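Local coordinates for cutinase-like protein (Cryptococcus sp., PDB 2CZQ), which probably hydrolyses carboxylic ester bonds, as a cutinase-like enzyme with the alpha/beta hydrolase fold, at residues A[63-66]-A[67-71]; A[151-154]-A[155-158]; A[184-187]-A[188-191]. All coordinates share one frame; numbering follows the deposited sequence.

Contact 1 of 3, residues A[63-66]-A[67-71]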
loop_
_atom_site.group_PDB
_atom_site.type_symbol
_atom_site.label_atom_id
_atom_site.label_comp_id
_atom_site.label_asym_id
_atom_site.label_seq_id
_atom_site.Cartn_x
_atom_site.Cartn_y
_atom_site.Cartn_z
ATOM N N ILE A 63 -6.815 1.518 9.818
ATOM C CA ILE A 63 -6.077 2.445 8.956
ATOM C C ILE A 63 -6.639 3.858 9.125
ATOM O O ILE A 63 -5.909 4.826 9.362
ATOM C CB ILE A 63 -6.192 2.027 7.472
ATOM C CG1 ILE A 63 -5.449 0.718 7.202
ATOM C CG2 ILE A 63 -5.662 3.135 6.550
ATOM C CD1 ILE A 63 -5.853 0.079 5.871
ATOM N N ILE A 64 -7.956 3.962 8.979
ATOM C CA ILE A 64 -8.626 5.251 9.028
ATOM C C ILE A 64 -8.530 5.857 10.427
ATOM O O ILE A 64 -8.306 7.060 10.571
ATOM C CB ILE A 64 -10.075 5.126 8.517
ATOM C CG1 ILE A 64 -10.066 4.772 7.022
ATOM C CG2 ILE A 64 -10.846 6.415 8.777
ATOM C CD1 ILE A 64 -11.424 4.423 6.444
ATOM N N ARG A 65 -8.660 5.015 11.451
ATOM C CA ARG A 65 -8.481 5.450 12.835
ATOM C C ARG A 65 -7.114 6.110 13.030
ATOM O O ARG A 65 -7.021 7.195 13.618
ATOM C CB ARG A 65 -8.664 4.278 13.803
ATOM C CG ARG A 65 -8.307 4.580 15.257
ATOM C CD ARG A 65 -7.759 3.374 16.011
ATOM N NE ARG A 65 -6.350 3.522 16.374
ATOM C CZ ARG A 65 -5.317 3.321 15.557
ATOM N NH1 ARG A 65 -5.509 2.970 14.296
ATOM N NH2 ARG A 65 -4.080 3.485 16.006
ATOM N N ARG A 66 -6.056 5.463 12.542
ATOM C CA ARG A 66 -4.711 6.012 12.691
ATOM C C ARG A 66 -4.558 7.334 11.945
ATOM O O ARG A 66 -3.949 8.272 12.463
ATOM C CB ARG A 66 -3.634 5.009 12.253
ATOM C CG ARG A 66 -2.207 5.498 12.462
ATOM C CD ARG A 66 -1.871 5.716 13.923
ATOM N NE ARG A 66 -0.541 6.256 14.181
ATOM C CZ ARG A 66 -0.216 7.548 14.134
ATOM N NH1 ARG A 66 -1.113 8.462 13.785
ATOM N NH2 ARG A 66 1.018 7.926 14.440
ATOM N N ILE A 67 -5.109 7.405 10.734
ATOM C CA ILE A 67 -5.061 8.640 9.958
ATOM C C ILE A 67 -5.712 9.783 10.737
ATOM O O ILE A 67 -5.130 10.862 10.896
ATOM C CB ILE A 67 -5.756 8.458 8.593
ATOM C CG1 ILE A 67 -4.931 7.537 7.694
ATOM C CG2 ILE A 67 -6.008 9.817 7.920
ATOM C CD1 ILE A 67 -5.672 7.092 6.446
ATOM N N ASN A 68 -6.924 9.541 11.223
ATOM C CA ASN A 68 -7.676 10.587 11.892
ATOM C C ASN A 68 -7.083 10.970 13.244
ATOM O O ASN A 68 -7.051 12.149 13.593
ATOM C CB ASN A 68 -9.149 10.203 12.000
ATOM C CG ASN A 68 -9.856 10.228 10.651
ATOM O OD1 ASN A 68 -9.468 10.959 9.741
ATOM N ND2 ASN A 68 -10.900 9.420 10.519
ATOM N N SER A 69 -6.583 9.990 13.990
ATOM C CA SER A 69 -5.958 10.288 15.279
ATOM C C SER A 69 -4.704 11.135 15.096
ATOM O O SER A 69 -4.462 12.066 15.870
ATOM C CB SER A 69 -5.587 8.999 16.014
ATOM O OG SER A 69 -6.734 8.274 16.407
ATOM N N GLY A 70 -3.918 10.822 14.067
ATOM C CA GLY A 70 -2.733 11.596 13.761
ATOM C C GLY A 70 -3.076 13.026 13.395
ATOM O O GLY A 70 -2.434 13.964 13.873
ATOM N N LEU A 71 -4.094 13.207 12.556
ATOM C CA LEU A 71 -4.478 14.553 12.125
ATOM C C LEU A 71 -4.989 15.400 13.276
ATOM O O LEU A 71 -4.784 16.615 13.293
ATOM C CB LEU A 71 -5.498 14.504 10.989
ATOM C CG LEU A 71 -4.877 14.120 9.640
ATOM C CD1 LEU A 71 -5.946 13.676 8.654
ATOM C CD2 LEU A 71 -4.064 15.283 9.082
#

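Contact 2 of 3, residues A[151-154]-A[155-158]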
loop_
_atom_site.group_PDB
_atom_site.type_symbol
_atom_site.label_atom_id
_atom_site.label_comp_id
_atom_site.label_asym_id
_atom_site.label_seq_id
_atom_site.Cartn_x
_atom_site.Cartn_y
_atom_site.Cartn_z
ATOM N N SER A 151 -10.648 6.319 -8.972
ATOM C CA SER A 151 -9.974 7.139 -9.977
ATOM C C SER A 151 -9.221 8.330 -9.377
ATOM O O SER A 151 -8.113 8.641 -9.805
ATOM C CB SER A 151 -10.949 7.587 -11.069
ATOM O OG SER A 151 -11.946 8.435 -10.544
ATOM N N GLY A 152 -9.809 8.975 -8.370
ATOM C CA GLY A 152 -9.217 10.153 -7.751
ATOM C C GLY A 152 -7.998 9.887 -6.881
ATOM O O GLY A 152 -7.349 10.834 -6.431
ATOM N N TRP A 153 -7.692 8.608 -6.649
ATOM C CA TRP A 153 -6.512 8.182 -5.896
ATOM C C TRP A 153 -5.383 7.672 -6.792
ATOM O O TRP A 153 -4.241 7.538 -6.339
ATOM C CB TRP A 153 -6.891 7.064 -4.927
ATOM C CG TRP A 153 -7.595 7.512 -3.693
ATOM C CD1 TRP A 153 -8.941 7.630 -3.506
ATOM C CD2 TRP A 153 -6.987 7.890 -2.461
ATOM N NE1 TRP A 153 -9.208 8.055 -2.226
ATOM C CE2 TRP A 153 -8.021 8.219 -1.561
ATOM C CE3 TRP A 153 -5.659 7.979 -2.018
ATOM C CZ2 TRP A 153 -7.771 8.634 -0.249
ATOM C CZ3 TRP A 153 -5.412 8.389 -0.718
ATOM C CH2 TRP A 153 -6.463 8.709 0.152
ATOM N N VAL A 154 -5.694 7.365 -8.048
ATOM C CA VAL A 154 -4.751 6.674 -8.923
ATOM C C VAL A 154 -3.422 7.423 -9.083
ATOM O O VAL A 154 -2.360 6.802 -9.087
ATOM C CB VAL A 154 -5.400 6.351 -10.289
ATOM C CG1 VAL A 154 -4.367 5.867 -11.296
ATOM C CG2 VAL A 154 -6.499 5.306 -10.115
ATOM N N SER A 155 -3.479 8.750 -9.194
ATOM C CA SER A 155 -2.279 9.539 -9.461
ATOM C C SER A 155 -1.240 9.513 -8.338
ATOM O O SER A 155 -0.081 9.853 -8.571
ATOM C CB SER A 155 -2.640 10.979 -9.813
ATOM O OG SER A 155 -3.098 11.677 -8.675
ATOM N N LYS A 156 -1.643 9.112 -7.136
ATOM C CA LYS A 156 -0.686 8.985 -6.038
ATOM C C LYS A 156 -0.630 7.559 -5.483
ATOM O O LYS A 156 -0.235 7.339 -4.342
ATOM C CB LYS A 156 -0.933 10.032 -4.947
ATOM C CG LYS A 156 -2.272 9.925 -4.261
ATOM C CD LYS A 156 -2.452 11.088 -3.299
ATOM C CE LYS A 156 -3.857 11.106 -2.732
ATOM N NZ LYS A 156 -4.031 12.177 -1.705
ATOM N N THR A 157 -0.999 6.595 -6.322
ATOM C CA THR A 157 -0.928 5.182 -5.990
ATOM C C THR A 157 0.083 4.488 -6.893
ATOM O O THR A 157 0.246 4.843 -8.066
ATOM C CB THR A 157 -2.322 4.542 -6.161
ATOM O OG1 THR A 157 -3.239 5.149 -5.242
ATOM C CG2 THR A 157 -2.324 3.060 -5.785
ATOM N N LEU A 158 0.749 3.492 -6.326
ATOM C CA LEU A 158 1.529 2.539 -7.083
ATOM C C LEU A 158 1.023 1.171 -6.673
ATOM O O LEU A 158 1.102 0.809 -5.493
ATOM C CB LEU A 158 3.010 2.661 -6.748
ATOM C CG LEU A 158 3.937 3.424 -7.691
ATOM C CD1 LEU A 158 5.370 3.206 -7.242
ATOM C CD2 LEU A 158 3.771 3.024 -9.154
HETATM O O HOH W 1 -5.892 10.287 -9.437
HETATM O O HOH W 2 -4.621 11.379 -6.422
#

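Contact 3 of 3, residues A[184-187]-A[188-191]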
loop_
_atom_site.group_PDB
_atom_site.type_symbol
_atom_site.label_atom_id
_atom_site.label_comp_id
_atom_site.label_asym_id
_atom_site.label_seq_id
_atom_site.Cartn_x
_atom_site.Cartn_y
_atom_site.Cartn_z
ATOM N N PRO A 184 8.595 -9.430 -0.337
ATOM C CA PRO A 184 9.492 -9.008 0.750
ATOM C C PRO A 184 10.955 -8.918 0.337
ATOM O O PRO A 184 11.662 -8.039 0.842
ATOM C CB PRO A 184 9.295 -10.094 1.808
ATOM C CG PRO A 184 7.885 -10.528 1.602
ATOM C CD PRO A 184 7.729 -10.548 0.097
ATOM N N SER A 185 11.399 -9.796 -0.555
ATOM C CA SER A 185 12.803 -9.825 -0.937
ATOM C C SER A 185 13.079 -9.386 -2.366
ATOM O O SER A 185 14.230 -9.402 -2.805
ATOM C CB SER A 185 13.403 -11.192 -0.654
ATOM O OG SER A 185 13.648 -11.304 0.733
ATOM N N ASP A 186 12.046 -8.972 -3.086
ATOM C CA ASP A 186 12.250 -8.489 -4.436
ATOM C C ASP A 186 12.876 -7.101 -4.372
ATOM O O ASP A 186 12.281 -6.165 -3.834
ATOM C CB ASP A 186 10.934 -8.466 -5.194
ATOM C CG ASP A 186 11.125 -8.193 -6.656
ATOM O OD1 ASP A 186 11.611 -7.093 -7.000
ATOM O OD2 ASP A 186 10.817 -9.028 -7.523
ATOM N N GLN A 187 14.088 -6.976 -4.904
ATOM C CA GLN A 187 14.836 -5.730 -4.790
ATOM C C GLN A 187 14.221 -4.605 -5.613
ATOM O O GLN A 187 14.283 -3.440 -5.214
ATOM C CB GLN A 187 16.290 -5.946 -5.177
ATOM C CG GLN A 187 17.021 -6.903 -4.258
ATOM C CD GLN A 187 18.314 -7.396 -4.855
ATOM O OE1 GLN A 187 18.337 -7.855 -5.994
ATOM N NE2 GLN A 187 19.399 -7.303 -4.092
ATOM N N GLY A 188 13.626 -4.945 -6.752
ATOM C CA GLY A 188 12.894 -3.965 -7.537
ATOM C C GLY A 188 11.719 -3.407 -6.756
ATOM O O GLY A 188 11.510 -2.192 -6.702
ATOM N N VAL A 189 10.955 -4.298 -6.134
ATOM C CA VAL A 189 9.792 -3.901 -5.346
ATOM C C VAL A 189 10.191 -3.028 -4.156
ATOM O O VAL A 189 9.613 -1.956 -3.944
ATOM C CB VAL A 189 9.005 -5.142 -4.862
ATOM C CG1 VAL A 189 7.887 -4.743 -3.920
ATOM C CG2 VAL A 189 8.439 -5.924 -6.045
ATOM N N GLN A 190 11.177 -3.485 -3.388
ATOM C CA GLN A 190 11.575 -2.767 -2.184
ATOM C C GLN A 190 12.132 -1.390 -2.530
ATOM O O GLN A 190 11.778 -0.396 -1.904
ATOM C CB GLN A 190 12.573 -3.578 -1.353
ATOM C CG GLN A 190 11.988 -4.855 -0.751
ATOM C CD GLN A 190 10.762 -4.585 0.095
ATOM O OE1 GLN A 190 10.783 -3.713 0.964
ATOM N NE2 GLN A 190 9.685 -5.321 -0.163
ATOM N N THR A 191 12.980 -1.327 -3.551
ATOM C CA THR A 191 13.574 -0.055 -3.935
ATOM C C THR A 191 12.523 0.904 -4.474
ATOM O O THR A 191 12.509 2.080 -4.117
ATOM C CB THR A 191 14.693 -0.272 -4.948
ATOM O OG1 THR A 191 15.646 -1.193 -4.397
ATOM C CG2 THR A 191 15.459 1.030 -5.185
#

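Contact 1 of 3, residues A[63-66]-A[67-71]
Four successive i to i+4 bonds tie Ile63, Ile64, Arg65 and Arg66 to Ile67, Asn68, Ser69 and Gly70, all four between 2.9 and 3.0 Å, for example Asn68 N to Ile64 O at 2.9 Å; this is unbroken alpha helix in the middle of helix 57-73. On the buried face Ile63 and Ile67 run alongside each other in the same direction, one turn apart, with Ile63 CG2 against Ile67 CD1 at 4.0 Å. Ile67 CG1, anti to its own carbonyl carbon (chi1 -70°), folds back over the previous turn and rests 3.3 Å from Ile63 O. One step round, Asn68 runs alongside Ile64, its ND2 3.5 Å from Ile64 CG2. The Arg66 chain starts away from the next turn, but a bend at chi2 (64°) brings it back, so that NH1 sits 3.5 Å from Gly70 CA, which meets the guanidinium at its edge. Arg66 NH2 is hydrogen-bonded to a citrate, probably from the crystallisation liquor. Arg65, in the modelled conformer, instead forms a salt bridge with Asp62. Strand 9-14 and helix 86-98 pack against the isoleucine face. An amphipathic helix laid on the central parallel sheet in this way is characteristic of the alpha/beta hydrolase fold.

Contact 2 of 3, residues A[151-154]-A[155-158]
Trp153 O is the hub of this turn: it accepts from Lys156 N at 3.1 Å and from Thr157 OG1 at 2.8 Å, the two donors arriving from opposite faces of the carbonyl plane. A third bond, Thr157 N to Val154 O at 3.1 Å, closes the next turn and brings the chain into strand 157-160. The tight side is the indole. Lys156 crosses it at a slant and lays its CE 3.7 Å from both Trp153 CE3 and Trp153 CZ3. Its CG lies between the backbone N and the carbonyl carbon (chi1 63°), and the extended chain beyond carries NZ past the ring to the carbonyl oxygens of Phe105 and Val108. The Phe105 ring adds a cation-pi contact with the lysine and an edge-to-face contact with Trp153, whose other neighbours include Leu95 and Leu98 of helix 86-98. The outer side is looser and wet. There, one water accepts from Ser155 N and donates to Ser151 O, while a second donates to Gly152 O and lies 2.7 Å from Ser155 OG. Water thus links the two segments where no direct bond does. The ammonium group is held by the Phe105 and Val108 carbonyls, with the Phe105 ring in cation-pi contact; these would probably stabilise its positive charge and help fix the lysine along the indole.

Contact 3 of 3, residues A[184-187]-A[188-191]
Asp186 stands at the N-cap of helix 187-200, and the backbone turns into the helix through Gln190 N to Asp186 O at 2.9 Å, followed by Thr191 N to Gln187 O at 3.0 Å. Before it, Pro184 and Ser185 belong to the loop that leads in from helix 178-181. The cap itself is made by the aspartate side chain: with CG anti to the backbone N (chi1 -170°), OD1 swings over the open first turn and accepts from Val189 N at 3.0 Å. That N-H meets OD1 on the anti side, 33° out of the carboxylate plane. The two side chains run roughly perpendicular to each other, and Val189 CG2 packs 3.6 Å from Asp186 CG, an apolar flank to the capping group. Further along, Gln187 O receives a second donor, Thr191 OG1 at 2.8 Å; the hydroxyl and Thr191 N come from opposite faces of the carbonyl plane. In Gln190 the bend at chi2 (-56°) turns the amide toward the loop, NE2 coming 3.5 Å from Pro184 O. The amide is then held by outside partners: OE1 accepts from Met30 N, and NE2 donates to Gly26 O and Tyr183 O. This buried glutamine therefore ties the start of helix 187-200 to its own lead-in loop at Tyr183, and to Gly26 and the start of helix 28-37 at Met30. The carboxylate supplies an acceptor to a first-turn N-H that has no preceding helical carbonyl, and its negative charge probably interacts favourably with the helix dipole.

How the contacts relate
All three contacts are local and partly buried, yet they belong to different parts of the fold. Contact 1 is mid-helix, contact 2 a turn feeding a sheet strand, and contact 3 a helix start. The centre of contact 2 lies nearest the chain's centre, about 11 Å away, against about 14 Å for contact 3 and 16 Å for contact 1, these two on opposite sides of it. Helix 86-98 meets the isoleucines of contact 1 and the indole of contact 2, whereas Leu158 reaches helix 187-200, whose start is contact 3. Charge also differs: contact 1 has Arg65 at the surface, while Arg66 lies partly over strand 9-14; contact 2 holds a lysine amine between two carbonyls, and contact 3 uses a carboxylate as a cap.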